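Long-range contact in beta-glycosidase (Bacteroides caccae, PDB 6T2R), which probably acts as an endo-acting O-glycanase (endo-beta-galactosidase of glycoside hydrolase family 16) with which a human gut bacterium initiates mucin breakdown: residues H25-F37 with E252-K264. Sequence-based numbering, arbitrary orientation.
Sequences HTPKWELVWEDNF and EMEVDWVRHYQWK. With SO4 (sulfate ion), chain B.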
loop_
_atom_site.group_PDB
_atom_site.type_symbol
_atom_site.label_atom_id
_atom_site.label_comp_id
_atom_site.label_asym_id
_atom_site.label_seq_id
_atom_site.Cartn_x
_atom_site.Cartn_y
_atom_site.Cartn_z
ATOM N N HIS A 25 1.109 10.561 -31.393
ATOM C CA HIS A 25 2.265 10.823 -30.509
ATOM C C HIS A 25 2.876 9.464 -30.171
ATOM O O HIS A 25 2.227 8.425 -30.376
ATOM C CB HIS A 25 1.818 11.655 -29.284
ATOM C CG HIS A 25 0.723 10.991 -28.500
ATOM N ND1 HIS A 25 -0.583 10.887 -28.978
ATOM C CD2 HIS A 25 0.735 10.350 -27.305
ATOM C CE1 HIS A 25 -1.329 10.229 -28.108
ATOM N NE2 HIS A 25 -0.542 9.884 -27.078
ATOM N N THR A 26 4.120 9.482 -29.730
ATOM C CA THR A 26 4.762 8.337 -29.058
ATOM C C THR A 26 4.068 8.200 -27.702
ATOM O O THR A 26 3.882 9.158 -26.961
ATOM C CB THR A 26 6.272 8.575 -29.067
ATOM O OG1 THR A 26 6.418 9.874 -28.505
ATOM C CG2 THR A 26 6.873 8.582 -30.457
ATOM N N PRO A 27 3.547 7.014 -27.356
ATOM C CA PRO A 27 2.964 6.831 -26.028
ATOM C C PRO A 27 4.004 7.149 -24.939
ATOM O O PRO A 27 5.191 7.032 -25.178
ATOM C CB PRO A 27 2.522 5.358 -26.016
ATOM C CG PRO A 27 2.433 4.963 -27.486
ATOM C CD PRO A 27 3.420 5.840 -28.232
ATOM N N LYS A 28 3.542 7.558 -23.759
ATOM C CA LYS A 28 4.425 7.802 -22.593
ATOM C C LYS A 28 3.618 7.696 -21.290
ATOM O O LYS A 28 2.409 7.505 -21.348
ATOM C CB LYS A 28 5.060 9.184 -22.708
ATOM C CG LYS A 28 4.086 10.347 -22.663
ATOM C CD LYS A 28 4.791 11.705 -22.831
ATOM C CE LYS A 28 3.823 12.870 -22.938
ATOM N NZ LYS A 28 4.440 14.180 -22.605
ATOM N N TRP A 29 4.291 7.775 -20.150
ATOM C CA TRP A 29 3.623 7.840 -18.827
ATOM C C TRP A 29 2.879 9.178 -18.762
ATOM O O TRP A 29 3.540 10.187 -18.983
ATOM C CB TRP A 29 4.652 7.670 -17.709
ATOM C CG TRP A 29 5.170 6.267 -17.574
ATOM C CD1 TRP A 29 6.452 5.847 -17.756
ATOM C CD2 TRP A 29 4.422 5.102 -17.192
ATOM N NE1 TRP A 29 6.546 4.502 -17.535
ATOM C CE2 TRP A 29 5.320 4.016 -17.192
ATOM C CE3 TRP A 29 3.080 4.858 -16.904
ATOM C CZ2 TRP A 29 4.928 2.718 -16.895
ATOM C CZ3 TRP A 29 2.690 3.570 -16.623
ATOM C CH2 TRP A 29 3.602 2.519 -16.607
ATOM N N GLU A 30 1.556 9.152 -18.620
ATOM C CA GLU A 30 0.696 10.352 -18.474
ATOM C C GLU A 30 0.118 10.353 -17.051
ATOM O O GLU A 30 -0.478 9.312 -16.650
ATOM C CB GLU A 30 -0.427 10.363 -19.520
ATOM C CG GLU A 30 0.024 10.480 -20.975
ATOM C CD GLU A 30 0.652 11.790 -21.437
ATOM O OE1 GLU A 30 0.972 11.915 -22.667
ATOM O OE2 GLU A 30 0.881 12.656 -20.574
ATOM N N LEU A 31 0.288 11.447 -16.303
ATOM C CA LEU A 31 -0.326 11.622 -14.955
ATOM C C LEU A 31 -1.833 11.792 -15.146
ATOM O O LEU A 31 -2.222 12.751 -15.781
ATOM C CB LEU A 31 0.295 12.825 -14.228
ATOM C CG LEU A 31 -0.204 13.033 -12.792
ATOM C CD1 LEU A 31 0.269 11.914 -11.874
ATOM C CD2 LEU A 31 0.265 14.363 -12.245
ATOM N N VAL A 32 -2.635 10.819 -14.715
ATOM C CA VAL A 32 -4.127 10.816 -14.859
ATOM C C VAL A 32 -4.749 11.263 -13.519
ATOM O O VAL A 32 -5.885 11.739 -13.548
ATOM C CB VAL A 32 -4.693 9.444 -15.293
ATOM C CG1 VAL A 32 -4.216 9.044 -16.691
ATOM C CG2 VAL A 32 -4.405 8.325 -14.266
ATOM N N TRP A 33 -4.036 11.137 -12.388
ATOM C CA TRP A 33 -4.563 11.518 -11.053
ATOM C C TRP A 33 -3.426 11.662 -10.042
ATOM O O TRP A 33 -2.441 10.901 -10.128
ATOM C CB TRP A 33 -5.603 10.492 -10.608
ATOM C CG TRP A 33 -6.188 10.818 -9.274
ATOM C CD1 TRP A 33 -7.218 11.679 -9.016
ATOM C CD2 TRP A 33 -5.744 10.345 -7.994
ATOM N NE1 TRP A 33 -7.457 11.757 -7.661
ATOM C CE2 TRP A 33 -6.561 10.958 -7.007
ATOM C CE3 TRP A 33 -4.731 9.487 -7.576
ATOM C CZ2 TRP A 33 -6.430 10.682 -5.650
ATOM C CZ3 TRP A 33 -4.607 9.212 -6.239
ATOM C CH2 TRP A 33 -5.432 9.807 -5.284
ATOM N N GLU A 34 -3.546 12.640 -9.145
ATOM C CA GLU A 34 -2.614 12.802 -8.026
ATOM C C GLU A 34 -3.355 13.323 -6.787
ATOM O O GLU A 34 -4.392 13.960 -6.898
ATOM C CB GLU A 34 -1.448 13.696 -8.456
ATOM C CG GLU A 34 -1.776 15.182 -8.526
ATOM C CD GLU A 34 -0.617 16.031 -9.021
ATOM O OE1 GLU A 34 0.546 15.721 -8.704
ATOM O OE2 GLU A 34 -0.886 16.962 -9.765
ATOM N N ASP A 35 -2.775 13.063 -5.631
ATOM C CA ASP A 35 -3.147 13.733 -4.372
ATOM C C ASP A 35 -1.863 14.235 -3.698
ATOM O O ASP A 35 -1.009 13.391 -3.381
ATOM C CB ASP A 35 -3.957 12.773 -3.514
ATOM C CG ASP A 35 -4.645 13.489 -2.377
ATOM O OD1 ASP A 35 -4.186 14.598 -2.074
ATOM O OD2 ASP A 35 -5.633 12.921 -1.816
ATOM N N ASN A 36 -1.749 15.555 -3.474
ATOM C CA ASN A 36 -0.597 16.199 -2.785
ATOM C C ASN A 36 -0.906 16.499 -1.324
ATOM O O ASN A 36 -0.063 17.180 -0.687
ATOM C CB ASN A 36 -0.155 17.485 -3.473
ATOM C CG ASN A 36 0.646 17.144 -4.703
ATOM O OD1 ASN A 36 1.662 16.453 -4.616
ATOM N ND2 ASN A 36 0.149 17.564 -5.848
ATOM N N PHE A 37 -2.043 16.008 -0.815
ATOM C CA PHE A 37 -2.459 16.186 0.606
ATOM C C PHE A 37 -2.414 17.684 0.990
ATOM O O PHE A 37 -1.795 18.064 1.982
ATOM C CB PHE A 37 -1.583 15.279 1.475
ATOM C CG PHE A 37 -1.759 13.822 1.133
ATOM C CD1 PHE A 37 -2.995 13.218 1.240
ATOM C CD2 PHE A 37 -0.697 13.074 0.655
ATOM C CE1 PHE A 37 -3.167 11.891 0.874
ATOM C CE2 PHE A 37 -0.865 11.744 0.309
ATOM C CZ PHE A 37 -2.103 11.153 0.411
ATOM N N GLU A 252 5.411 7.761 13.430
ATOM C CA GLU A 252 4.689 8.296 12.252
ATOM C C GLU A 252 5.259 7.739 10.947
ATOM O O GLU A 252 6.406 7.273 10.925
ATOM C CB GLU A 252 4.823 9.805 12.076
ATOM C CG GLU A 252 5.061 10.561 13.332
ATOM C CD GLU A 252 5.047 12.045 13.054
ATOM O OE1 GLU A 252 4.331 12.745 13.762
ATOM O OE2 GLU A 252 5.663 12.462 12.072
ATOM N N MET A 253 4.422 7.766 9.918
ATOM C CA MET A 253 4.838 7.724 8.499
ATOM C C MET A 253 4.282 9.010 7.919
ATOM O O MET A 253 3.193 9.422 8.355
ATOM C CB MET A 253 4.291 6.526 7.726
ATOM C CG MET A 253 2.785 6.363 7.813
ATOM S SD MET A 253 2.143 4.897 6.925
ATOM C CE MET A 253 3.274 4.884 5.521
ATOM N N GLU A 254 5.061 9.652 7.066
ATOM C CA GLU A 254 4.692 10.928 6.402
ATOM C C GLU A 254 4.531 10.641 4.923
ATOM O O GLU A 254 5.450 10.044 4.321
ATOM C CB GLU A 254 5.785 11.979 6.596
ATOM C CG GLU A 254 6.419 11.910 7.965
ATOM C CD GLU A 254 7.614 12.817 8.126
ATOM O OE1 GLU A 254 7.431 14.038 7.967
ATOM O OE2 GLU A 254 8.718 12.284 8.437
ATOM N N VAL A 255 3.421 11.086 4.368
ATOM C CA VAL A 255 3.126 10.875 2.935
ATOM C C VAL A 255 3.029 12.234 2.247
ATOM O O VAL A 255 2.097 13.018 2.540
ATOM C CB VAL A 255 1.860 10.036 2.771
ATOM C CG1 VAL A 255 1.672 9.599 1.334
ATOM C CG2 VAL A 255 1.880 8.840 3.716
ATOM N N ASP A 256 3.961 12.447 1.327
ATOM C CA ASP A 256 4.055 13.645 0.465
ATOM C C ASP A 256 2.965 13.594 -0.604
ATOM O O ASP A 256 2.270 14.633 -0.778
ATOM C CB ASP A 256 5.461 13.718 -0.121
ATOM C CG ASP A 256 5.812 15.036 -0.776
ATOM O OD1 ASP A 256 5.029 15.997 -0.638
ATOM O OD2 ASP A 256 6.859 15.064 -1.434
ATOM N N TRP A 257 2.827 12.467 -1.329
ATOM C CA TRP A 257 1.837 12.379 -2.445
ATOM C C TRP A 257 1.593 10.945 -2.915
ATOM O O TRP A 257 2.403 10.038 -2.644
ATOM C CB TRP A 257 2.196 13.275 -3.666
ATOM C CG TRP A 257 3.611 13.193 -4.182
ATOM C CD1 TRP A 257 4.575 14.159 -4.040
ATOM C CD2 TRP A 257 4.235 12.147 -4.966
ATOM N NE1 TRP A 257 5.747 13.759 -4.626
ATOM C CE2 TRP A 257 5.566 12.547 -5.219
ATOM C CE3 TRP A 257 3.821 10.898 -5.450
ATOM C CZ2 TRP A 257 6.472 11.756 -5.926
ATOM C CZ3 TRP A 257 4.720 10.106 -6.134
ATOM C CH2 TRP A 257 6.014 10.543 -6.401
ATOM N N VAL A 258 0.504 10.802 -3.668
ATOM C CA VAL A 258 0.179 9.597 -4.464
ATOM C C VAL A 258 0.057 10.067 -5.891
ATOM O O VAL A 258 -0.671 11.051 -6.099
ATOM C CB VAL A 258 -1.132 8.943 -4.014
ATOM C CG1 VAL A 258 -1.429 7.693 -4.826
ATOM C CG2 VAL A 258 -1.108 8.637 -2.528
ATOM N N ARG A 259 0.693 9.357 -6.824
ATOM C CA ARG A 259 0.543 9.665 -8.273
ATOM C C ARG A 259 0.168 8.396 -9.016
ATOM O O ARG A 259 0.674 7.328 -8.695
ATOM C CB ARG A 259 1.784 10.329 -8.878
ATOM C CG ARG A 259 1.997 11.754 -8.381
ATOM C CD ARG A 259 3.435 12.166 -8.642
ATOM N NE ARG A 259 3.700 13.535 -8.239
ATOM C CZ ARG A 259 4.896 14.077 -8.273
ATOM N NH1 ARG A 259 5.928 13.394 -8.727
ATOM N NH2 ARG A 259 5.071 15.304 -7.864
ATOM N N HIS A 260 -0.746 8.564 -9.960
ATOM C CA HIS A 260 -1.259 7.493 -10.823
ATOM C C HIS A 260 -0.985 7.915 -12.253
ATOM O O HIS A 260 -1.419 8.997 -12.629
ATOM C CB HIS A 260 -2.730 7.245 -10.491
ATOM C CG HIS A 260 -3.303 6.088 -11.205
ATOM N ND1 HIS A 260 -2.580 4.976 -11.435
ATOM C CD2 HIS A 260 -4.524 5.896 -11.740
ATOM C CE1 HIS A 260 -3.329 4.103 -12.070
ATOM N NE2 HIS A 260 -4.533 4.656 -12.283
ATOM N N TYR A 261 -0.228 7.099 -12.982
ATOM C CA TYR A 261 0.061 7.293 -14.418
ATOM C C TYR A 261 -0.570 6.164 -15.240
ATOM O O TYR A 261 -0.799 5.033 -14.709
ATOM C CB TYR A 261 1.569 7.330 -14.619
ATOM C CG TYR A 261 2.317 8.411 -13.881
ATOM C CD1 TYR A 261 2.749 8.255 -12.567
ATOM C CD2 TYR A 261 2.670 9.578 -14.544
ATOM C CE1 TYR A 261 3.481 9.243 -11.919
ATOM C CE2 TYR A 261 3.388 10.581 -13.905
ATOM C CZ TYR A 261 3.805 10.415 -12.597
ATOM O OH TYR A 261 4.546 11.417 -12.039
ATOM N N GLN A 262 -0.791 6.450 -16.524
ATOM C CA GLN A 262 -1.134 5.438 -17.545
ATOM C C GLN A 262 -0.166 5.605 -18.716
ATOM O O GLN A 262 0.180 6.753 -19.047
ATOM C CB GLN A 262 -2.572 5.603 -18.035
ATOM C CG GLN A 262 -3.624 5.308 -16.993
ATOM C CD GLN A 262 -3.725 3.845 -16.663
ATOM O OE1 GLN A 262 -2.951 3.029 -17.167
ATOM N NE2 GLN A 262 -4.642 3.533 -15.759
ATOM N N TRP A 263 0.314 4.501 -19.271
ATOM C CA TRP A 263 1.107 4.502 -20.526
ATOM C C TRP A 263 0.162 4.724 -21.706
ATOM O O TRP A 263 -0.626 3.802 -21.986
ATOM C CB TRP A 263 1.849 3.183 -20.687
ATOM C CG TRP A 263 2.747 3.208 -21.872
ATOM C CD1 TRP A 263 2.474 2.742 -23.120
ATOM C CD2 TRP A 263 4.069 3.731 -21.917
ATOM N NE1 TRP A 263 3.554 2.942 -23.935
ATOM C CE2 TRP A 263 4.533 3.568 -23.230
ATOM C CE3 TRP A 263 4.906 4.334 -20.986
ATOM C CZ2 TRP A 263 5.797 3.973 -23.628
ATOM C CZ3 TRP A 263 6.161 4.734 -21.378
ATOM C CH2 TRP A 263 6.604 4.539 -22.678
ATOM N N LYS A 264 0.196 5.894 -22.341
ATOM C CA LYS A 264 -0.689 6.169 -23.514
ATOM C C LYS A 264 -0.168 7.382 -24.275
ATOM O O LYS A 264 0.923 7.920 -24.004
ATOM C CB LYS A 264 -2.125 6.417 -23.061
ATOM C CG LYS A 264 -2.268 7.650 -22.175
ATOM C CD LYS A 264 -3.687 7.939 -21.748
ATOM C CE LYS A 264 -3.771 9.263 -21.030
ATOM N NZ LYS A 264 -5.057 9.362 -20.310
ATOM O OXT LYS A 264 -0.902 7.774 -25.157
HETATM S S SO4 B . -7.595 5.223 -13.892
HETATM O O1 SO4 B . -6.936 4.208 -13.073
HETATM O O2 SO4 B . -7.560 6.503 -13.204
HETATM O O3 SO4 B . -8.954 4.836 -14.097
HETATM O O4 SO4 B . -6.892 5.353 -15.145
#
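One face of the Trp263 indole lies against the backbone of Pro27 and Lys28, with Lys28 CA 3.8 Å from the centroid of the six-membered ring in a CH-pi contact. The edge of the same ring points at the face of Trp29 in a T-shaped pair, planes at 81° and centroids of the Trp29 five-membered and Trp263 six-membered rings 5.0 Å apart. With CG anti to the backbone N (chi1 -175°), Trp263 reaches across to residues 27-29. Further along that side of the sheet, Leu31 CD1 sits over the face of the Tyr261 ring, and the Arg259 guanidinium lies flat on Trp257, joined to Glu34 by a long salt bridge.

On the other side, Val258 CG1 and His260 CB meet the edge of the Trp33 indole, and Val32 CG2 packs obliquely on the His260 ring at 3.5 Å from CD2. A sulfate, probably from the crystallisation liquor, accepts hydrogen bonds from His260 NE2 (2.6 Å to O1) and Gln262 NE2; Arg109 O engages His260 ND1, and His106 O takes a second bond from Gln262 NE2. At the chain end, His25 NE2 donates to Lys264 OXT (2.9 Å), while its ND1 is hydrogen-bonded to Ser23 O.

Antiparallel backbone bonds run from Lys28-Lys264 to Asp35-Val258, the register shifting by one where Val32 N and, weakly, Trp33 N share His260 O. Beyond Asp35, whose OD1 closes an Asx turn on Phe37 N, Phe37 CE2 packs against Val255 CG1. The contact thus pairs strand 29-35 with the last strand, a classic beta bulge midway, joining the chain ends within the antiparallel beta-jelly-roll fold of family 16.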